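PDB 3K8R: DUF2442 domain-containing protein from Rhodospirillum rubrum ATCC 11170, which is of unknown function but belongs to the DUF2442 family and packs as a two-fold symmetric pair of chains in the crystal. Local coordinates for the interface of chains A and B. Coordinates in Å, arbitrary orientation; residue numbers count along the deposited sequence, not the author numbering. Chains: chain A/B, Uncharacterized protein.

The interface of chains A and B. Residues chain A 38, 49-52, 98; chain B 45-47.
B:Cys47 pushes its thiol toward A:Phe51, A:Phe49 and A:Phe98, and this sulfur is the centre of a largely apolar patch in the two-fold interface of the deposited dimer. The evidence is a set of carbon contacts to SG from several chain A side chains: the A:Phe51 CB lies 3.5 Å from it, and CZ at the tip of the A:Phe98 ring reaches it at 3.9 Å. A:Pro52 adds its ring carbon CD from another direction, 4.0 Å from SG. B:Cys47 lies over one face of the A:Phe49 ring, offset past its CE1–CZ rim, with CE1 3.9 Å from the B:Cys47 CB. The CG of A:Phe49 stands anti to the backbone N (chi1 176°), which carries the ring from strand 48-51 toward the cysteine. A:Phe51, by contrast, offers its methylene, while its ring points away from the sulfur. B:Cys47 accordingly hides 55 Å² of its surface here, more than any other residue of the patch. B:Gly46 follows with 33 Å², its carbonyl O meeting A:Pro52 CD at 3.3 Å beside the sulfur contacts.

The margins are looser. B:Asn45 comes no nearer to the A:Phe98 ring than 4.4 Å, measured from ND2 to CE2. A:Arg38 hides merely 11 Å², its NE 3.8 Å from the B:Gly46 O, too long for a hydrogen bond. The structure alone cannot settle whether this pairing persists in solution. Within chain B, the loop 45-47 is braced by a hydrogen bond from the B:Cys47 backbone N to the side-chain amide oxygen OD1 of B:Asn45, 3.0 Å long and 148° at the hydrogen.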
loop_
_atom_site.group_PDB
_atom_site.type_symbol
_atom_site.label_atom_id
_atom_site.label_comp_id
_atom_site.label_asym_id
_atom_site.label_seq_id
_atom_site.Cartn_x
_atom_site.Cartn_y
_atom_site.Cartn_z
ATOM N N ARG A 38 11.145 3.807 -5.331
ATOM C CA ARG A 38 9.693 3.570 -5.252
ATOM C C ARG A 38 8.897 4.853 -5.451
ATOM O O ARG A 38 9.410 5.966 -5.285
ATOM C CB ARG A 38 9.296 3.031 -3.873
ATOM C CG ARG A 38 10.005 1.780 -3.405
ATOM C CD ARG A 38 9.620 0.545 -4.204
ATOM N NE ARG A 38 10.390 -0.645 -3.790
ATOM C CZ ARG A 38 11.508 -1.113 -4.377
ATOM N NH1 ARG A 38 12.040 -0.525 -5.448
ATOM N NH2 ARG A 38 12.101 -2.204 -3.893
ATOM N N PHE A 49 1.014 3.945 0.590
ATOM C CA PHE A 49 1.260 2.826 -0.322
ATOM C C PHE A 49 2.489 3.124 -1.171
ATOM O O PHE A 49 2.610 4.213 -1.720
ATOM C CB PHE A 49 0.040 2.581 -1.212
ATOM C CG PHE A 49 0.238 1.505 -2.253
ATOM C CD1 PHE A 49 0.272 0.164 -1.888
ATOM C CD2 PHE A 49 0.349 1.833 -3.591
ATOM C CE1 PHE A 49 0.441 -0.827 -2.837
ATOM C CE2 PHE A 49 0.515 0.850 -4.545
ATOM C CZ PHE A 49 0.563 -0.489 -4.161
ATOM N N ALA A 50 3.408 2.166 -1.254
ATOM C CA ALA A 50 4.620 2.331 -2.060
ATOM C C ALA A 50 4.711 1.179 -3.038
ATOM O O ALA A 50 4.516 0.028 -2.642
ATOM C CB ALA A 50 5.863 2.368 -1.175
ATOM N N PHE A 51 4.985 1.483 -4.306
ATOM C CA PHE A 51 5.171 0.447 -5.330
ATOM C C PHE A 51 6.371 0.795 -6.191
ATOM O O PHE A 51 6.632 1.978 -6.436
ATOM C CB PHE A 51 3.941 0.314 -6.208
ATOM C CG PHE A 51 3.666 1.522 -7.066
ATOM C CD1 PHE A 51 2.992 2.621 -6.552
ATOM C CD2 PHE A 51 4.058 1.551 -8.401
ATOM C CE1 PHE A 51 2.727 3.747 -7.350
ATOM C CE2 PHE A 51 3.797 2.671 -9.210
ATOM C CZ PHE A 51 3.129 3.770 -8.683
ATOM N N PRO A 52 7.144 -0.220 -6.608
ATOM C CA PRO A 52 8.252 0.037 -7.523
ATOM C C PRO A 52 7.671 0.223 -8.916
ATOM O O PRO A 52 7.189 -0.744 -9.497
ATOM C CB PRO A 52 9.081 -1.239 -7.447
ATOM C CG PRO A 52 8.142 -2.271 -6.982
ATOM C CD PRO A 52 7.190 -1.586 -6.069
ATOM N N PHE A 98 -0.505 -4.872 -12.139
ATOM C CA PHE A 98 0.434 -3.929 -12.750
ATOM C C PHE A 98 0.245 -3.703 -14.254
ATOM O O PHE A 98 0.961 -2.908 -14.860
ATOM C CB PHE A 98 1.872 -4.388 -12.509
ATOM C CG PHE A 98 2.313 -4.301 -11.077
ATOM C CD1 PHE A 98 2.555 -3.059 -10.486
ATOM C CD2 PHE A 98 2.543 -5.458 -10.334
ATOM C CE1 PHE A 98 2.978 -2.971 -9.177
ATOM C CE2 PHE A 98 2.978 -5.383 -9.014
ATOM C CZ PHE A 98 3.195 -4.139 -8.434
ATOM N N ASN B 45 5.179 -8.793 -3.273
ATOM C CA ASN B 45 5.396 -8.383 -4.655
ATOM C C ASN B 45 6.225 -7.120 -4.755
ATOM O O ASN B 45 6.257 -6.495 -5.809
ATOM C CB ASN B 45 4.058 -8.151 -5.361
ATOM C CG ASN B 45 3.230 -7.055 -4.710
ATOM O OD1 ASN B 45 3.733 -6.267 -3.911
ATOM N ND2 ASN B 45 1.949 -7.011 -5.045
ATOM N N GLY B 46 6.860 -6.723 -3.656
ATOM C CA GLY B 46 7.711 -5.536 -3.640
ATOM C C GLY B 46 7.025 -4.247 -3.213
ATOM O O GLY B 46 7.650 -3.180 -3.172
ATOM N N CYS B 47 5.737 -4.310 -2.912
ATOM C CA CYS B 47 5.040 -3.106 -2.467
ATOM C C CYS B 47 5.027 -3.032 -0.956
ATOM O O CYS B 47 5.324 -4.026 -0.263
ATOM C CB CYS B 47 3.622 -3.063 -2.991
ATOM S SG CYS B 47 3.624 -2.866 -4.724
#